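Side-chain contacts in fructooligosaccharide ABC transporter substrate-binding protein FusA (Streptococcus pneumoniae, PDB 5G5Y), which binds short- and long-chain fructooligosaccharides, preferring tetrasaccharides and larger, as the solute-binding protein of the FusABC-MsmK import system: residues 203-206 against 207-211; 248-252 against 253-257; 318-321 against 322-326; 456-459 against 460-464. One frame throughout, in Å; residues are numbered along the deposited sequence.

Contact 1. Residues 203-206 against 207-211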
loop_
_atom_site.group_PDB
_atom_site.type_symbol
_atom_site.label_atom_id
_atom_site.label_comp_id
_atom_site.label_asym_id
_atom_site.label_seq_id
_atom_site.Cartn_x
_atom_site.Cartn_y
_atom_site.Cartn_z
ATOM N N ILE A 203 -1.658 -17.191 -13.270
ATOM C CA ILE A 203 -0.553 -16.591 -12.490
ATOM C C ILE A 203 -0.668 -15.083 -12.304
ATOM O O ILE A 203 -0.706 -14.575 -11.155
ATOM C CB ILE A 203 0.842 -16.964 -13.041
ATOM C CG1 ILE A 203 0.956 -18.486 -13.082
ATOM C CG2 ILE A 203 1.919 -16.387 -12.144
ATOM C CD1 ILE A 203 2.245 -19.042 -13.639
ATOM N N GLY A 204 -0.652 -14.363 -13.415
ATOM C CA GLY A 204 -0.879 -12.935 -13.379
ATOM C C GLY A 204 0.370 -12.144 -13.056
ATOM O O GLY A 204 1.489 -12.594 -13.320
ATOM N N ASP A 205 0.167 -10.959 -12.502
ATOM C CA ASP A 205 1.230 -9.958 -12.368
ATOM C C ASP A 205 0.948 -8.995 -11.207
ATOM O O ASP A 205 -0.191 -8.831 -10.776
ATOM C CB ASP A 205 1.368 -9.184 -13.684
ATOM C CG ASP A 205 2.662 -8.364 -13.781
ATOM O OD1 ASP A 205 3.687 -8.762 -13.145
ATOM O OD2 ASP A 205 2.648 -7.313 -14.515
ATOM N N ASN A 206 1.987 -8.338 -10.712
ATOM C CA ASN A 206 1.791 -7.250 -9.756
ATOM C C ASN A 206 2.941 -6.272 -9.901
ATOM O O ASN A 206 3.837 -6.520 -10.718
ATOM C CB ASN A 206 1.637 -7.783 -8.338
ATOM C CG ASN A 206 2.828 -8.589 -7.867
ATOM O OD1 ASN A 206 3.990 -8.247 -8.139
ATOM N ND2 ASN A 206 2.560 -9.639 -7.102
ATOM N N ASP A 207 2.921 -5.186 -9.134
ATOM C CA ASP A 207 3.932 -4.115 -9.312
ATOM C C ASP A 207 5.348 -4.561 -8.997
ATOM O O ASP A 207 6.274 -3.916 -9.444
ATOM C CB ASP A 207 3.542 -2.859 -8.517
ATOM C CG ASP A 207 2.373 -2.113 -9.139
ATOM O OD1 ASP A 207 2.019 -2.412 -10.316
ATOM O OD2 ASP A 207 1.797 -1.217 -8.472
ATOM N N ASP A 208 5.524 -5.627 -8.214
ATOM C CA ASP A 208 6.860 -6.219 -7.977
ATOM C C ASP A 208 7.247 -7.290 -9.013
ATOM O O ASP A 208 8.359 -7.800 -8.978
ATOM C CB ASP A 208 6.910 -6.902 -6.615
ATOM C CG ASP A 208 6.639 -5.945 -5.465
ATOM O OD1 ASP A 208 7.222 -4.852 -5.432
ATOM O OD2 ASP A 208 5.820 -6.280 -4.581
ATOM N N HIS A 209 6.316 -7.645 -9.905
ATOM C CA HIS A 209 6.443 -8.795 -10.806
ATOM C C HIS A 209 6.874 -10.055 -10.059
ATOM O O HIS A 209 7.684 -10.836 -10.563
ATOM C CB HIS A 209 7.390 -8.511 -11.964
ATOM C CG HIS A 209 7.108 -7.229 -12.676
ATOM N ND1 HIS A 209 5.892 -6.958 -13.263
ATOM C CD2 HIS A 209 7.873 -6.131 -12.868
ATOM C CE1 HIS A 209 5.904 -5.726 -13.742
ATOM N NE2 HIS A 209 7.097 -5.212 -13.535
ATOM N N LEU A 210 6.369 -10.218 -8.845
ATOM C CA LEU A 210 6.786 -11.330 -8.005
ATOM C C LEU A 210 5.624 -11.891 -7.206
ATOM O O LEU A 210 5.020 -11.178 -6.396
ATOM C CB LEU A 210 7.890 -10.871 -7.069
ATOM C CG LEU A 210 8.736 -11.958 -6.445
ATOM C CD1 LEU A 210 9.743 -12.492 -7.454
ATOM C CD2 LEU A 210 9.481 -11.375 -5.248
ATOM N N VAL A 211 5.330 -13.171 -7.446
ATOM C CA VAL A 211 4.369 -13.933 -6.615
ATOM C C VAL A 211 5.069 -15.103 -5.925
ATOM O O VAL A 211 6.235 -15.384 -6.210
ATOM C CB VAL A 211 3.143 -14.408 -7.453
ATOM C CG1 VAL A 211 2.384 -13.200 -7.975
ATOM C CG2 VAL A 211 3.554 -15.331 -8.588
#

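Contact 2. Residues 248-252 against 253-257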
loop_
_atom_site.group_PDB
_atom_site.type_symbol
_atom_site.label_atom_id
_atom_site.label_comp_id
_atom_site.label_asym_id
_atom_site.label_seq_id
_atom_site.Cartn_x
_atom_site.Cartn_y
_atom_site.Cartn_z
ATOM N N PHE A 248 -0.898 5.521 -22.846
ATOM C CA PHE A 248 0.528 5.490 -22.524
ATOM C C PHE A 248 1.176 6.855 -22.326
ATOM O O PHE A 248 2.356 6.936 -22.006
ATOM C CB PHE A 248 1.267 4.660 -23.579
ATOM C CG PHE A 248 0.840 3.235 -23.601
ATOM C CD1 PHE A 248 1.436 2.310 -22.746
ATOM C CD2 PHE A 248 -0.173 2.807 -24.470
ATOM C CE1 PHE A 248 1.019 0.984 -22.754
ATOM C CE2 PHE A 248 -0.585 1.483 -24.479
ATOM C CZ PHE A 248 0.008 0.567 -23.620
ATOM N N GLU A 249 0.405 7.929 -22.480
ATOM C CA GLU A 249 0.925 9.308 -22.382
ATOM C C GLU A 249 0.325 10.148 -21.267
ATOM O O GLU A 249 1.002 10.984 -20.699
ATOM C CB GLU A 249 0.676 10.030 -23.702
ATOM C CG GLU A 249 1.580 9.535 -24.799
ATOM C CD GLU A 249 1.201 10.085 -26.156
ATOM O OE1 GLU A 249 -0.002 10.095 -26.495
ATOM O OE2 GLU A 249 2.117 10.501 -26.896
ATOM N N HIS A 250 -0.940 9.945 -20.958
ATOM C CA HIS A 250 -1.616 10.846 -20.029
ATOM C C HIS A 250 -1.212 10.680 -18.565
ATOM O O HIS A 250 -0.605 9.682 -18.167
ATOM C CB HIS A 250 -3.123 10.771 -20.204
ATOM C CG HIS A 250 -3.714 9.423 -19.934
ATOM N ND1 HIS A 250 -4.979 9.113 -20.329
ATOM C CD2 HIS A 250 -3.225 8.310 -19.334
ATOM C CE1 HIS A 250 -5.266 7.869 -19.994
ATOM N NE2 HIS A 250 -4.215 7.359 -19.386
ATOM N N ASP A 251 -1.533 11.697 -17.777
ATOM C CA ASP A 251 -1.266 11.704 -16.361
ATOM C C ASP A 251 -2.574 11.619 -15.595
ATOM O O ASP A 251 -3.627 11.553 -16.195
ATOM C CB ASP A 251 -0.396 12.917 -15.966
ATOM C CG ASP A 251 -1.096 14.278 -16.140
ATOM O OD1 ASP A 251 -2.310 14.374 -16.449
ATOM O OD2 ASP A 251 -0.367 15.281 -15.969
ATOM N N TRP A 252 -2.474 11.536 -14.268
ATOM C CA TRP A 252 -3.620 11.367 -13.380
ATOM C C TRP A 252 -4.669 12.456 -13.616
ATOM O O TRP A 252 -5.855 12.182 -13.693
ATOM C CB TRP A 252 -3.132 11.422 -11.947
ATOM C CG TRP A 252 -4.217 11.465 -10.891
ATOM C CD1 TRP A 252 -4.507 12.518 -10.059
ATOM C CD2 TRP A 252 -5.098 10.390 -10.503
ATOM N NE1 TRP A 252 -5.520 12.174 -9.193
ATOM C CE2 TRP A 252 -5.903 10.874 -9.440
ATOM C CE3 TRP A 252 -5.297 9.075 -10.962
ATOM C CZ2 TRP A 252 -6.904 10.097 -8.837
ATOM C CZ3 TRP A 252 -6.288 8.297 -10.358
ATOM C CH2 TRP A 252 -7.075 8.815 -9.294
ATOM N N ASN A 253 -4.209 13.697 -13.735
ATOM C CA ASN A 253 -5.127 14.826 -13.984
ATOM C C ASN A 253 -5.957 14.651 -15.243
ATOM O O ASN A 253 -7.161 14.842 -15.213
ATOM C CB ASN A 253 -4.361 16.164 -13.984
ATOM C CG ASN A 253 -3.991 16.619 -12.574
ATOM O OD1 ASN A 253 -4.705 16.350 -11.617
ATOM N ND2 ASN A 253 -2.897 17.332 -12.453
ATOM N N SER A 254 -5.340 14.234 -16.335
ATOM C CA SER A 254 -6.103 13.993 -17.562
ATOM C C SER A 254 -7.081 12.803 -17.472
ATOM O O SER A 254 -8.212 12.854 -17.960
ATOM C CB SER A 254 -5.158 13.784 -18.745
ATOM O OG SER A 254 -5.912 13.256 -19.830
ATOM N N TYR A 255 -6.609 11.725 -16.836
ATOM C CA TYR A 255 -7.387 10.482 -16.655
ATOM C C TYR A 255 -8.658 10.753 -15.883
ATOM O O TYR A 255 -9.745 10.354 -16.292
ATOM C CB TYR A 255 -6.518 9.509 -15.859
ATOM C CG TYR A 255 -6.946 8.079 -15.723
ATOM C CD1 TYR A 255 -6.930 7.221 -16.820
ATOM C CD2 TYR A 255 -7.228 7.533 -14.469
ATOM C CE1 TYR A 255 -7.240 5.871 -16.687
ATOM C CE2 TYR A 255 -7.537 6.185 -14.327
ATOM C CZ TYR A 255 -7.519 5.351 -15.435
ATOM O OH TYR A 255 -7.821 4.020 -15.334
ATOM N N ILE A 256 -8.531 11.440 -14.760
ATOM C CA ILE A 256 -9.727 11.778 -13.975
ATOM C C ILE A 256 -10.637 12.844 -14.624
ATOM O O ILE A 256 -11.830 12.864 -14.352
ATOM C CB ILE A 256 -9.404 12.107 -12.508
ATOM C CG1 ILE A 256 -8.705 13.440 -12.355
ATOM C CG2 ILE A 256 -8.562 10.985 -11.891
ATOM C CD1 ILE A 256 -8.535 13.851 -10.910
ATOM N N ALA A 257 -10.103 13.706 -15.487
ATOM C CA ALA A 257 -10.972 14.627 -16.263
ATOM C C ALA A 257 -11.895 13.850 -17.188
ATOM O O ALA A 257 -13.109 14.097 -17.244
ATOM C CB ALA A 257 -10.127 15.623 -17.072
#

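Contact 3. Residues 318-321 against 322-326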
loop_
_atom_site.group_PDB
_atom_site.type_symbol
_atom_site.label_atom_id
_atom_site.label_comp_id
_atom_site.label_asym_id
_atom_site.label_seq_id
_atom_site.Cartn_x
_atom_site.Cartn_y
_atom_site.Cartn_z
ATOM N N ASN A 318 17.673 8.001 28.758
ATOM C CA ASN A 318 16.453 7.701 29.486
ATOM C C ASN A 318 15.725 6.597 28.711
ATOM O O ASN A 318 14.575 6.778 28.292
ATOM C CB ASN A 318 15.542 8.926 29.539
ATOM C CG ASN A 318 16.115 10.058 30.324
ATOM O OD1 ASN A 318 16.597 11.040 29.756
ATOM N ND2 ASN A 318 16.047 9.952 31.635
ATOM N N LEU A 319 16.404 5.477 28.521
ATOM C CA LEU A 319 15.886 4.407 27.672
ATOM C C LEU A 319 14.614 3.769 28.171
ATOM O O LEU A 319 13.700 3.483 27.368
ATOM C CB LEU A 319 16.946 3.364 27.393
ATOM C CG LEU A 319 18.109 3.890 26.556
ATOM C CD1 LEU A 319 19.149 2.779 26.384
ATOM C CD2 LEU A 319 17.673 4.405 25.187
ATOM N N GLU A 320 14.541 3.551 29.490
ATOM C CA GLU A 320 13.362 2.953 30.066
ATOM C C GLU A 320 12.162 3.870 29.921
ATOM O O GLU A 320 11.050 3.416 29.527
ATOM C CB GLU A 320 13.596 2.565 31.542
ATOM C CG GLU A 320 12.336 2.085 32.240
ATOM C CD GLU A 320 12.607 1.697 33.706
ATOM O OE1 GLU A 320 13.779 1.734 34.117
ATOM O OE2 GLU A 320 11.648 1.324 34.403
ATOM N N LEU A 321 12.345 5.143 30.251
ATOM C CA LEU A 321 11.274 6.134 30.087
ATOM C C LEU A 321 10.805 6.169 28.617
ATOM O O LEU A 321 9.621 6.215 28.333
ATOM C CB LEU A 321 11.778 7.526 30.458
ATOM C CG LEU A 321 10.708 8.618 30.561
ATOM C CD1 LEU A 321 9.749 8.311 31.698
ATOM C CD2 LEU A 321 11.425 9.931 30.796
ATOM N N THR A 322 11.761 6.212 27.708
ATOM C CA THR A 322 11.454 6.302 26.251
ATOM C C THR A 322 10.657 5.072 25.804
ATOM O O THR A 322 9.625 5.224 25.126
ATOM C CB THR A 322 12.751 6.459 25.439
ATOM O OG1 THR A 322 13.412 7.664 25.816
ATOM C CG2 THR A 322 12.508 6.536 23.934
ATOM N N ALA A 323 11.104 3.874 26.195
ATOM C CA ALA A 323 10.428 2.627 25.811
ATOM C C ALA A 323 9.001 2.563 26.336
ATOM O O ALA A 323 8.105 2.144 25.621
ATOM C CB ALA A 323 11.211 1.408 26.274
ATOM N N LYS A 324 8.797 2.996 27.582
ATOM C CA LYS A 324 7.470 3.094 28.151
ATOM C C LYS A 324 6.564 4.111 27.484
ATOM O O LYS A 324 5.370 3.852 27.319
ATOM C CB LYS A 324 7.549 3.303 29.693
ATOM C CG LYS A 324 8.080 2.046 30.358
ATOM C CD LYS A 324 8.272 2.157 31.889
ATOM C CE LYS A 324 8.624 0.767 32.412
ATOM N NZ LYS A 324 8.869 0.823 33.884
ATOM N N TRP A 325 7.102 5.261 27.102
ATOM C CA TRP A 325 6.361 6.251 26.340
ATOM C C TRP A 325 5.964 5.635 24.985
ATOM O O TRP A 325 4.799 5.729 24.571
ATOM C CB TRP A 325 7.201 7.525 26.118
ATOM C CG TRP A 325 6.430 8.626 25.528
ATOM C CD1 TRP A 325 5.807 9.619 26.199
ATOM C CD2 TRP A 325 6.147 8.846 24.123
ATOM N NE1 TRP A 325 5.159 10.454 25.326
ATOM C CE2 TRP A 325 5.330 9.992 24.046
ATOM C CE3 TRP A 325 6.466 8.164 22.943
ATOM C CZ2 TRP A 325 4.859 10.503 22.827
ATOM C CZ3 TRP A 325 5.982 8.658 21.728
ATOM C CH2 TRP A 325 5.210 9.831 21.677
ATOM N N ILE A 326 6.899 4.980 24.330
ATOM C CA ILE A 326 6.590 4.341 23.016
ATOM C C ILE A 326 5.538 3.245 23.228
ATOM O O ILE A 326 4.545 3.130 22.454
ATOM C CB ILE A 326 7.840 3.773 22.325
ATOM C CG1 ILE A 326 8.791 4.901 21.956
ATOM C CG2 ILE A 326 7.461 3.011 21.025
ATOM C CD1 ILE A 326 10.198 4.475 21.608
#

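Contact 4. Residues 456-459 against 460-464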
loop_
_atom_site.group_PDB
_atom_site.type_symbol
_atom_site.label_atom_id
_atom_site.label_comp_id
_atom_site.label_asym_id
_atom_site.label_seq_id
_atom_site.Cartn_x
_atom_site.Cartn_y
_atom_site.Cartn_z
ATOM N N ASN A 456 2.978 -1.339 -30.829
ATOM C CA ASN A 456 3.600 -1.735 -32.102
ATOM C C ASN A 456 3.335 -3.211 -32.449
ATOM O O ASN A 456 3.103 -3.561 -33.598
ATOM C CB ASN A 456 5.099 -1.455 -32.088
ATOM C CG ASN A 456 5.784 -1.896 -33.384
ATOM O OD1 ASN A 456 5.573 -1.295 -34.402
ATOM N ND2 ASN A 456 6.537 -2.976 -33.341
ATOM N N GLY A 457 3.413 -4.083 -31.459
ATOM C CA GLY A 457 3.249 -5.510 -31.667
ATOM C C GLY A 457 4.573 -6.250 -31.582
ATOM O O GLY A 457 5.521 -5.795 -30.915
ATOM N N ASN A 458 4.620 -7.417 -32.223
ATOM C CA ASN A 458 5.840 -8.247 -32.436
ATOM C C ASN A 458 6.344 -9.056 -31.213
ATOM O O ASN A 458 7.484 -9.509 -31.205
ATOM C CB ASN A 458 7.009 -7.429 -33.033
ATOM C CG ASN A 458 8.042 -8.299 -33.783
ATOM O OD1 ASN A 458 7.695 -9.276 -34.430
ATOM N ND2 ASN A 458 9.318 -7.924 -33.709
ATOM N N ILE A 459 5.515 -9.252 -30.201
ATOM C CA ILE A 459 5.964 -10.019 -29.011
ATOM C C ILE A 459 6.450 -11.446 -29.337
ATOM O O ILE A 459 7.465 -11.885 -28.785
ATOM C CB ILE A 459 4.908 -10.070 -27.870
ATOM C CG1 ILE A 459 5.557 -10.606 -26.577
ATOM C CG2 ILE A 459 3.656 -10.852 -28.264
ATOM C CD1 ILE A 459 4.625 -10.449 -25.378
ATOM N N ASP A 460 5.772 -12.150 -30.237
ATOM C CA ASP A 460 6.158 -13.552 -30.511
ATOM C C ASP A 460 7.636 -13.666 -30.897
ATOM O O ASP A 460 8.333 -14.523 -30.374
ATOM C CB ASP A 460 5.293 -14.241 -31.589
ATOM C CG ASP A 460 3.877 -14.528 -31.123
ATOM O OD1 ASP A 460 3.612 -14.604 -29.901
ATOM O OD2 ASP A 460 2.995 -14.672 -32.001
ATOM N N THR A 461 8.124 -12.763 -31.740
ATOM C CA THR A 461 9.499 -12.857 -32.219
ATOM C C THR A 461 10.520 -12.317 -31.223
ATOM O O THR A 461 11.657 -12.794 -31.176
ATOM C CB THR A 461 9.630 -12.205 -33.619
ATOM O OG1 THR A 461 8.734 -12.908 -34.480
ATOM C CG2 THR A 461 11.025 -12.339 -34.163
ATOM N N GLU A 462 10.102 -11.359 -30.400
ATOM C CA GLU A 462 11.001 -10.650 -29.515
ATOM C C GLU A 462 11.092 -11.284 -28.119
ATOM O O GLU A 462 11.988 -10.918 -27.349
ATOM C CB GLU A 462 10.519 -9.198 -29.357
ATOM C CG GLU A 462 10.658 -8.387 -30.630
ATOM C CD GLU A 462 10.288 -6.917 -30.485
ATOM O OE1 GLU A 462 10.096 -6.418 -29.337
ATOM O OE2 GLU A 462 10.261 -6.244 -31.548
ATOM N N TRP A 463 10.173 -12.206 -27.818
ATOM C CA TRP A 463 10.040 -12.760 -26.462
ATOM C C TRP A 463 11.314 -13.423 -25.945
ATOM O O TRP A 463 11.766 -13.117 -24.827
ATOM C CB TRP A 463 8.834 -13.698 -26.391
ATOM C CG TRP A 463 8.567 -14.290 -25.023
ATOM C CD1 TRP A 463 8.783 -15.574 -24.633
ATOM C CD2 TRP A 463 8.010 -13.607 -23.898
ATOM N NE1 TRP A 463 8.400 -15.734 -23.312
ATOM C CE2 TRP A 463 7.922 -14.541 -22.844
ATOM C CE3 TRP A 463 7.573 -12.286 -23.676
ATOM C CZ2 TRP A 463 7.420 -14.199 -21.589
ATOM C CZ3 TRP A 463 7.063 -11.950 -22.439
ATOM C CH2 TRP A 463 6.988 -12.906 -21.408
ATOM N N ASP A 464 11.901 -14.312 -26.747
ATOM C CA ASP A 464 13.092 -15.065 -26.306
ATOM C C ASP A 464 14.277 -14.135 -26.026
ATOM O O ASP A 464 14.944 -14.273 -24.977
ATOM C CB ASP A 464 13.473 -16.194 -27.288
ATOM C CG ASP A 464 12.581 -17.424 -27.164
ATOM O OD1 ASP A 464 11.724 -17.508 -26.244
ATOM O OD2 ASP A 464 12.743 -18.341 -27.999
HETATM O O HOH W 1 6.367 -11.477 -33.876
HETATM O O HOH W 2 8.781 -10.564 -36.536
#

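Contact 1. Residues 203-206 against 207-211
D205, just before a type I beta turn (N206 to H209), pairs with H209, the turn's last residue, where the chain leads into strand 210-212, one half of a two-stranded antiparallel sheet with strand 218-220. The imidazole and the carboxylate lie nearly coplanar, their planes 12° apart, and the ring meets the acid with its edge. H209 ND1 donates to D205 OD1 over 2.9 Å, almost straight, with the oxygen in the ring plane and the proton arriving on its syn lone pair. The same oxygen is bonded to T221, just after strand 218-220, so this His-carboxylate pair also ties the turn to the sheet. The ring of H209 meets Y447 and comes close to F220, a ligand of the second calcium site.

N206 fills the inside of the turn. Its CG sits between the backbone N and the carbonyl carbon (chi1 59°), which folds the amide back over the residues that follow. OD1 accepts from L210 N at 3.2 Å and more weakly from D208 N, while ND2 approaches L210 O, 3.0 Å away and in the amide plane, from above its carbonyl plane. One side chain pairs with both backbone polar atoms of L210, and ND2 also bonds R299 O. The turn itself is closed by H209 N to N206 O, 2.8 Å. D207 points outward to a salt bridge with K195, and D208 reaches N301. V211 CG1 packs 3.7 Å from N206 ND2, and V211 CG2 meets I203 CG2 at 4.1 Å, the two side chains running roughly perpendicular.

Contact 2. Residues 248-252 against 253-257
H250 turns its imidazole toward Y255, the first of the aromatic contacts at the start of helix 252-260. The pair is an offset edge-to-face one, the tyrosine edge directed at the histidine face with planes at 74°, and H250 CE1 lies 3.6 Å from Y255 CD1. H250 NE2 bonds F185 O and ND1 bonds K258 NZ, which sets the imidazole's rotation, while Y255 OH bonds F268 O. S254 OG packs against H250 CB at 3.8 Å. D251 follows as the N-cap of the helix. A chi1 of 67° folds its carboxylate back over the helix start, where OD1 accepts from S254 N at 3.0 Å, while D251 O takes the amide of Y255 in the first helical turn. The W252 side chain starts off away from residues 253-257, yet its indole covers I256: CG2 of I256 sits over the centre of the indole six-membered ring, 3.5 Å from its centroid and 7° off the normal, a close CH-pi contact. I256 N also bonds to W252 O at 3.0 Å. The indole lies close to N274, a substrate-binding residue, and W252 CZ3 lies 4.3 Å from Y255 CD2, at the edge of the tyrosine ring.

Contact 3. Residues 318-321 against 322-326
E320 and K324, one helical turn apart, form a salt bridge in which K324 NZ donates to E320 OE2 at 2.9 Å. The two chains extend together in one direction. The lysine is stretched out beyond CG, and the ammonium group reaches the oxygen on its anti lone pair, the side away from OE1. The glutamate CG, set anti to its own amide nitrogen (chi1 173°), brings the carboxylate alongside the lysine, so that the methylenes touch as well, E320 CG and K324 CE being 3.9 Å apart. Both residues are exposed, and Y91 of helix 85-91 is touched by each of them.

A second polar group gathers at the beginning of the helix. N318 O accepts two bonds from T322: the amide T322 N, lying in the carbonyl plane, and the hydroxyl T322 OG1, which stands above that plane, each at 2.9 Å. A chi1 of -62° swings OG1 back over the preceding turn, and it is bonded to N316 as well. N318 occupies the N-cap position, although its side chain makes no capping bond.

Outward from this, the backbone rungs A323 N to L319 O, 2.9 Å, and W325 N to L321 O, 3.0 Å, carry the helix on. L319 and A323 pack on L87, L321 and T322 on L5 of strand 3-10, and W325 meets F7 edge-to-face. The E320-K324 and N318-T322 pairs are i to i+4 interactions at the start of an amphipathic helix: the salt bridge is on the exposed side, and the inner side, T322 included, lies against strands 3-10 and 310-312 and helix 85-91.

Contact 4. Residues 456-459 against 460-464
The start of helix 459-472, just beyond the glycine-containing link that follows helix 429-455, is built round N458 at the N-cap position. Its side chain makes no capping bond to the backbone and instead pairs with E462 one turn on. N458 ND2 donates to E462 OE2 at 2.9 Å, meeting it on the anti side and 29° out of the carboxylate plane, with the amide and carboxylate planes 87° apart. The other oxygen, E462 OE1, is held by W453 and by a salt bridge to K449. N458 OD1 is bridged to T461 OG1 by two waters, which donate to OD1, water 1 at 2.6 Å and water 2 at 2.7 Å. On the inner side the isoleucine of I459 runs along the indole of W463, with I459 CD1 3.9 Å from W463 CE3; a chi1 of -168° and an extended chain together bring CD1 there. W463 lies close to D223 of the second calcium site and makes a cation-pi contact with K228. The backbone bonds of this turn, E462 N to N458 O among them, are weak, and the N458-E462 bond and the two water bridges supplement them; K449 would be expected to favour an ionised E462.

Overall arrangement
Following the chain from the N terminus, the four contacts come in series, none nested in or crossing another. Contact 1 closes the turn leading into strand 210-212, within the loop that follows strand 181-183. Contact 2 opens helix 252-260 after the loop from helix 225-239; its centre lies about 24 Å from that of contact 1. Contact 3 starts helix 319-329 on the opposite side of the chain's centre from the other three, against the sheet that holds strand 3-10. Contact 4 begins helix 459-472 after helix 429-455 and sets it against helix 225-239 through I459 and W463. Contacts 1 and 4, whose nearest atoms are about 10 Å apart, both lie near the second calcium site.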